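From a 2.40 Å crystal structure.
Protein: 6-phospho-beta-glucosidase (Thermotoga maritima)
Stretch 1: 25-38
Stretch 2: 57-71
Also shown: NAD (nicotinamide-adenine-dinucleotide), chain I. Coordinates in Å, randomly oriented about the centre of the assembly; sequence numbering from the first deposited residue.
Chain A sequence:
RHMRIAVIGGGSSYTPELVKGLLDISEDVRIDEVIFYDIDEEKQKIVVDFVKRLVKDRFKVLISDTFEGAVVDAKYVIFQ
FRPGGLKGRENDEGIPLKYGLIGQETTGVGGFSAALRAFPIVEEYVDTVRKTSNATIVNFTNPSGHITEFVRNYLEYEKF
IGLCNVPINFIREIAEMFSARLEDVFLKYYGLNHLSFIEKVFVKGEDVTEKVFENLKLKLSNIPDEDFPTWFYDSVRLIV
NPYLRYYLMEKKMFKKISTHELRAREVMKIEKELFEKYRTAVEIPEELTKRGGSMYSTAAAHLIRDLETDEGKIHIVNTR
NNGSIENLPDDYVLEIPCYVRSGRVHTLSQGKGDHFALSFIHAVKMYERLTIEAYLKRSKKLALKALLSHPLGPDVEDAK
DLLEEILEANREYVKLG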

# COMPACT_ATOMS: atom_id res chain seq x y z
N ILE A 25 -23.30 25.62 -22.97
CA ILE A 25 -22.48 24.57 -23.58
C ILE A 25 -23.14 23.98 -24.84
O ILE A 25 -22.49 23.27 -25.62
CB ILE A 25 -22.08 23.46 -22.54
CG1 ILE A 25 -23.31 22.65 -22.06
CG2 ILE A 25 -21.29 24.08 -21.34
CD1 ILE A 25 -22.99 21.21 -21.73
N SER A 26 -24.42 24.32 -25.05
CA SER A 26 -25.20 23.76 -26.16
C SER A 26 -24.70 24.20 -27.53
O SER A 26 -25.11 23.66 -28.55
CB SER A 26 -26.70 24.04 -25.99
OG SER A 26 -27.10 25.22 -26.65
N GLU A 27 -23.79 25.17 -27.55
CA GLU A 27 -23.10 25.59 -28.77
C GLU A 27 -21.85 24.75 -29.05
O GLU A 27 -21.38 24.70 -30.18
CB GLU A 27 -22.68 27.06 -28.67
CG GLU A 27 -23.76 28.10 -28.94
CD GLU A 27 -23.69 29.27 -27.95
OE1 GLU A 27 -23.91 29.03 -26.72
OE2 GLU A 27 -23.39 30.42 -28.41
N ASP A 28 -21.30 24.13 -28.01
CA ASP A 28 -20.11 23.28 -28.15
C ASP A 28 -20.50 21.81 -28.31
O ASP A 28 -19.82 21.06 -29.00
CB ASP A 28 -19.16 23.41 -26.93
CG ASP A 28 -18.79 24.88 -26.59
OD1 ASP A 28 -18.49 25.66 -27.53
OD2 ASP A 28 -18.77 25.33 -25.41
N VAL A 29 -21.57 21.39 -27.62
CA VAL A 29 -22.02 20.00 -27.68
C VAL A 29 -23.52 19.94 -27.98
O VAL A 29 -24.29 20.84 -27.63
CB VAL A 29 -21.66 19.18 -26.40
CG1 VAL A 29 -20.14 19.13 -26.19
CG2 VAL A 29 -22.34 19.74 -25.13
N ARG A 30 -23.93 18.86 -28.62
CA ARG A 30 -25.31 18.69 -29.01
C ARG A 30 -26.14 18.20 -27.80
O ARG A 30 -25.80 17.23 -27.13
CB ARG A 30 -25.36 17.76 -30.23
CG ARG A 30 -26.46 16.74 -30.25
CD ARG A 30 -26.66 16.12 -31.63
NE ARG A 30 -28.05 15.72 -31.85
CZ ARG A 30 -28.63 15.71 -33.04
NH1 ARG A 30 -27.96 16.09 -34.13
NH2 ARG A 30 -29.90 15.33 -33.15
N ILE A 31 -27.21 18.94 -27.50
CA ILE A 31 -28.16 18.53 -26.48
C ILE A 31 -29.54 18.48 -27.15
O ILE A 31 -30.02 19.50 -27.64
CB ILE A 31 -28.16 19.51 -25.27
CG1 ILE A 31 -26.82 19.50 -24.53
CG2 ILE A 31 -29.28 19.17 -24.26
CD1 ILE A 31 -26.69 20.64 -23.53
N ASP A 32 -30.17 17.32 -27.19
CA ASP A 32 -31.46 17.23 -27.88
C ASP A 32 -32.62 17.49 -26.95
O ASP A 32 -33.59 18.14 -27.33
CB ASP A 32 -31.62 15.90 -28.59
CG ASP A 32 -30.56 15.70 -29.63
OD1 ASP A 32 -30.73 16.21 -30.76
OD2 ASP A 32 -29.51 15.06 -29.40
N GLU A 33 -32.52 16.99 -25.72
CA GLU A 33 -33.57 17.23 -24.74
C GLU A 33 -33.08 17.21 -23.29
O GLU A 33 -32.11 16.53 -22.94
CB GLU A 33 -34.75 16.29 -24.95
CG GLU A 33 -34.38 14.82 -25.07
CD GLU A 33 -35.57 13.93 -25.44
OE1 GLU A 33 -36.26 14.25 -26.42
OE2 GLU A 33 -35.81 12.90 -24.74
N VAL A 34 -33.74 18.02 -22.48
CA VAL A 34 -33.58 17.98 -21.04
C VAL A 34 -34.93 17.58 -20.44
O VAL A 34 -35.95 18.23 -20.69
CB VAL A 34 -33.04 19.31 -20.48
CG1 VAL A 34 -32.86 19.21 -18.98
CG2 VAL A 34 -31.68 19.63 -21.16
N ILE A 35 -34.93 16.48 -19.71
CA ILE A 35 -36.16 16.00 -19.09
C ILE A 35 -36.09 16.12 -17.57
O ILE A 35 -35.07 15.78 -16.94
CB ILE A 35 -36.48 14.58 -19.56
CG1 ILE A 35 -37.86 14.16 -19.05
CG2 ILE A 35 -35.43 13.63 -19.04
CD1 ILE A 35 -38.51 13.05 -19.91
N PHE A 36 -37.19 16.58 -16.99
CA PHE A 36 -37.27 16.94 -15.59
C PHE A 36 -38.20 16.00 -14.84
O PHE A 36 -39.27 15.67 -15.34
CB PHE A 36 -37.76 18.40 -15.42
CG PHE A 36 -36.81 19.42 -15.96
CD1 PHE A 36 -35.76 19.90 -15.15
CD2 PHE A 36 -36.91 19.87 -17.27
CE1 PHE A 36 -34.85 20.85 -15.64
CE2 PHE A 36 -36.00 20.82 -17.78
CZ PHE A 36 -34.97 21.33 -16.95
N TYR A 37 -37.76 15.56 -13.66
CA TYR A 37 -38.59 14.80 -12.75
C TYR A 37 -38.49 15.43 -11.36
O TYR A 37 -37.41 15.86 -10.94
CB TYR A 37 -38.17 13.32 -12.71
CG TYR A 37 -38.89 12.61 -11.59
CD1 TYR A 37 -40.27 12.43 -11.65
CD2 TYR A 37 -38.23 12.24 -10.42
CE1 TYR A 37 -40.98 11.84 -10.62
CE2 TYR A 37 -38.93 11.64 -9.37
CZ TYR A 37 -40.31 11.44 -9.48
OH TYR A 37 -41.04 10.86 -8.46
N ASP A 38 -39.63 15.47 -10.66
CA ASP A 38 -39.73 15.93 -9.27
C ASP A 38 -40.94 15.21 -8.62
O ASP A 38 -41.92 14.94 -9.29
CB ASP A 38 -39.97 17.46 -9.22
CG ASP A 38 -39.43 18.12 -7.96
OD1 ASP A 38 -40.03 17.98 -6.85
OD2 ASP A 38 -38.39 18.83 -7.98
N ASP A 57 -36.59 27.38 -27.35
CA ASP A 57 -36.61 26.24 -28.28
C ASP A 57 -35.25 25.75 -28.76
O ASP A 57 -35.13 25.10 -29.79
CB ASP A 57 -37.56 26.49 -29.47
CG ASP A 57 -38.24 25.22 -29.96
OD1 ASP A 57 -38.70 24.41 -29.12
OD2 ASP A 57 -38.35 24.92 -31.18
N ARG A 58 -34.21 26.01 -27.99
CA ARG A 58 -32.87 25.60 -28.36
C ARG A 58 -32.67 24.09 -28.17
O ARG A 58 -31.90 23.49 -28.89
CB ARG A 58 -31.81 26.44 -27.62
CG ARG A 58 -31.57 27.84 -28.26
CD ARG A 58 -30.97 28.94 -27.34
NE ARG A 58 -29.51 28.81 -27.30
CZ ARG A 58 -28.67 29.48 -26.49
NH1 ARG A 58 -29.13 30.39 -25.61
NH2 ARG A 58 -27.36 29.24 -26.57
N PHE A 59 -33.36 23.50 -27.21
CA PHE A 59 -33.53 22.06 -27.12
C PHE A 59 -34.92 21.76 -26.55
O PHE A 59 -35.58 22.67 -26.04
CB PHE A 59 -32.43 21.39 -26.27
CG PHE A 59 -32.10 22.11 -24.98
CD1 PHE A 59 -32.98 22.12 -23.91
CD2 PHE A 59 -30.87 22.75 -24.83
CE1 PHE A 59 -32.64 22.78 -22.69
CE2 PHE A 59 -30.51 23.38 -23.60
CZ PHE A 59 -31.41 23.40 -22.54
N LYS A 60 -35.35 20.51 -26.67
CA LYS A 60 -36.64 20.09 -26.15
C LYS A 60 -36.61 20.06 -24.62
O LYS A 60 -35.64 19.58 -24.03
CB LYS A 60 -37.01 18.73 -26.73
CG LYS A 60 -37.58 18.79 -28.14
CD LYS A 60 -37.81 17.36 -28.78
CE LYS A 60 -38.45 16.30 -27.81
NZ LYS A 60 -39.98 16.24 -27.85
N VAL A 61 -37.65 20.60 -24.00
CA VAL A 61 -37.79 20.57 -22.54
C VAL A 61 -38.99 19.69 -22.17
O VAL A 61 -40.12 19.96 -22.60
CB VAL A 61 -38.03 21.98 -22.00
CG1 VAL A 61 -38.30 21.95 -20.49
CG2 VAL A 61 -36.87 22.92 -22.36
N LEU A 62 -38.75 18.65 -21.38
CA LEU A 62 -39.79 17.68 -21.06
C LEU A 62 -39.96 17.45 -19.57
O LEU A 62 -39.02 17.57 -18.80
CB LEU A 62 -39.49 16.35 -21.78
CG LEU A 62 -39.24 16.45 -23.29
CD1 LEU A 62 -38.60 15.17 -23.85
CD2 LEU A 62 -40.55 16.81 -24.03
N ILE A 63 -41.18 17.09 -19.17
CA ILE A 63 -41.42 16.61 -17.83
C ILE A 63 -41.80 15.13 -17.89
O ILE A 63 -42.63 14.74 -18.69
CB ILE A 63 -42.52 17.48 -17.15
CG1 ILE A 63 -42.01 18.93 -16.92
CG2 ILE A 63 -42.96 16.85 -15.82
CD1 ILE A 63 -43.08 19.93 -16.49
N SER A 64 -41.14 14.32 -17.06
CA SER A 64 -41.54 12.95 -16.87
C SER A 64 -42.27 12.80 -15.53
O SER A 64 -41.80 13.31 -14.50
CB SER A 64 -40.33 12.06 -16.91
OG SER A 64 -40.69 10.75 -16.55
N ASP A 65 -43.39 12.08 -15.56
CA ASP A 65 -44.14 11.77 -14.34
C ASP A 65 -43.41 10.81 -13.41
O ASP A 65 -43.79 10.72 -12.27
CB ASP A 65 -45.53 11.20 -14.68
CG ASP A 65 -46.50 12.25 -15.20
OD1 ASP A 65 -46.35 13.43 -14.82
OD2 ASP A 65 -47.44 11.97 -15.99
N THR A 66 -42.40 10.11 -13.91
CA THR A 66 -41.68 9.12 -13.12
C THR A 66 -40.17 9.34 -13.22
O THR A 66 -39.68 9.92 -14.18
CB THR A 66 -42.04 7.74 -13.62
OG1 THR A 66 -41.67 7.65 -15.01
CG2 THR A 66 -43.59 7.51 -13.56
N PHE A 67 -39.44 8.83 -12.23
CA PHE A 67 -37.99 8.78 -12.30
C PHE A 67 -37.54 7.94 -13.50
O PHE A 67 -36.66 8.38 -14.26
CB PHE A 67 -37.43 8.22 -10.98
CG PHE A 67 -35.94 8.15 -10.97
CD1 PHE A 67 -35.29 7.04 -11.49
CD2 PHE A 67 -35.18 9.22 -10.50
CE1 PHE A 67 -33.90 6.99 -11.52
CE2 PHE A 67 -33.79 9.15 -10.53
CZ PHE A 67 -33.16 8.03 -11.05
N GLU A 68 -38.13 6.76 -13.66
CA GLU A 68 -37.71 5.82 -14.70
C GLU A 68 -37.83 6.47 -16.09
O GLU A 68 -36.94 6.38 -16.92
CB GLU A 68 -38.52 4.52 -14.62
CG GLU A 68 -38.00 3.46 -15.59
CD GLU A 68 -38.26 2.01 -15.13
OE1 GLU A 68 -38.22 1.76 -13.87
OE2 GLU A 68 -38.50 1.14 -16.03
N GLY A 69 -38.96 7.14 -16.30
CA GLY A 69 -39.23 7.84 -17.55
C GLY A 69 -38.23 8.96 -17.84
O GLY A 69 -37.97 9.28 -19.00
N ALA A 70 -37.66 9.54 -16.79
CA ALA A 70 -36.69 10.59 -16.97
C ALA A 70 -35.32 10.03 -17.39
O ALA A 70 -34.69 10.60 -18.29
CB ALA A 70 -36.61 11.49 -15.71
N VAL A 71 -34.90 8.91 -16.80
CA VAL A 71 -33.54 8.41 -16.93
C VAL A 71 -33.34 7.36 -18.01
O VAL A 71 -32.21 7.10 -18.42
CB VAL A 71 -33.02 7.87 -15.59
CG1 VAL A 71 -33.09 8.94 -14.52
CG2 VAL A 71 -33.78 6.58 -15.17
PA NAD I . -34.83 21.93 -2.68
O1A NAD I . -35.50 21.81 -1.36
O2A NAD I . -35.38 23.05 -3.59
O5B NAD I . -35.03 20.48 -3.37
C5B NAD I . -34.94 20.36 -4.76
C4B NAD I . -36.13 19.57 -5.29
O4B NAD I . -36.02 18.19 -4.95
C3B NAD I . -37.49 20.02 -4.78
O3B NAD I . -38.25 20.48 -5.89
C2B NAD I . -38.12 18.77 -4.16
O2B NAD I . -39.50 18.66 -4.44
C1B NAD I . -37.35 17.68 -4.90
N9A NAD I . -37.33 16.38 -4.24
C8A NAD I . -37.31 16.06 -2.90
N7A NAD I . -37.25 14.71 -2.82
C5A NAD I . -37.19 14.18 -4.05
C6A NAD I . -37.13 12.88 -4.53
N6A NAD I . -37.11 11.83 -3.72
N1A NAD I . -37.10 12.66 -5.91
C2A NAD I . -37.15 13.73 -6.78
N3A NAD I . -37.23 15.01 -6.29
C4A NAD I . -37.25 15.22 -4.96
O3 NAD I . -33.27 22.17 -2.36
PN NAD I . -32.14 22.81 -3.29
O1N NAD I . -31.67 23.98 -2.51
O2N NAD I . -32.54 22.97 -4.67
O5D NAD I . -31.00 21.69 -3.34
C5D NAD I . -31.23 20.32 -3.61
C4D NAD I . -30.00 19.53 -3.13
O4D NAD I . -28.81 19.91 -3.81
C3D NAD I . -29.72 19.75 -1.65
O3D NAD I . -29.35 18.50 -1.15
C2D NAD I . -28.54 20.72 -1.62
O2D NAD I . -27.69 20.61 -0.49
C1D NAD I . -27.82 20.46 -2.93
N1N NAD I . -27.46 21.73 -3.57
C2N NAD I . -27.88 21.86 -4.87
C3N NAD I . -27.62 23.00 -5.60
C7N NAD I . -28.13 23.08 -7.02
O7N NAD I . -27.33 23.56 -8.09
N7N NAD I . -29.38 22.67 -7.26
C4N NAD I . -26.90 24.02 -4.97
C5N NAD I . -26.45 23.90 -3.63
C6N NAD I . -26.75 22.72 -2.94
O HOH W 1 -28.29 26.26 -28.99
O HOH W 2 -42.01 15.12 -12.54

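Five backbone hydrogen bonds join the parallel strands and the residues flanking them. Lys 60 N donates to Asp 32 O (3.0 Å), Val 34 N to Lys 60 O (2.9 Å), Leu 62 N to Val 34 O (2.9 Å), Phe 36 N to Leu 62 O (2.8 Å) and Ser 64 N to Phe 36 O (2.9 Å). Val 34, Phe 36, Lys 60 and Leu 62 each use both N and O across the seam, the alternation expected of parallel strands. CA-H...O contacts fill the intervals, as between Glu 33 CA and Lys 60 O (3.2 Å).

Before the strands, Glu 27 OE1 and Arg 58 NH2 form an exposed salt bridge at 3.5 Å, the carboxylate oxygen lying at the edge of the guanidinium. Water 1 adds a second link, donating to Ser 26 OG (2.8 Å) and accepting from Arg 58 NE (3.3 Å). At the far end, water 2 accepts from Asp 38 N (3.1 Å) and donates to Ser 64 O (2.7 Å), while the Asp 38 carboxylate accepts from O2B and O3B of the adenine-side ribose of NAD.

Apolar Val 34, Ile 35 and Phe 36 suit their buried places. Val 34 CG2 sits over the Phe 59 ring, 3.6 Å from Phe 59 CE1, in a CH-pi contact; on the same sheet face Phe 36 CE2 meets Val 61 CG1 at 3.7 Å. On the other, Ile 35 CG1 lies 3.9 Å from Leu 62 CB, and buried Glu 33 has OE2 hydrogen-bonded elsewhere in the structure; the long Lys 60 side chain leads away. Helix 67-71 packs against the strand through small, buried Ala 70, whose CB lies 3.8 Å from Tyr 37 CB and 4.1 Å from Ile 35 CG2. Tyr 37 turns one ring face to the Thr 66-Phe 67 backbone, where Thr 66 OG1 caps the helix by accepting from Gly 69 N (3.0 Å). The contact buries 953 Å², both sides summed.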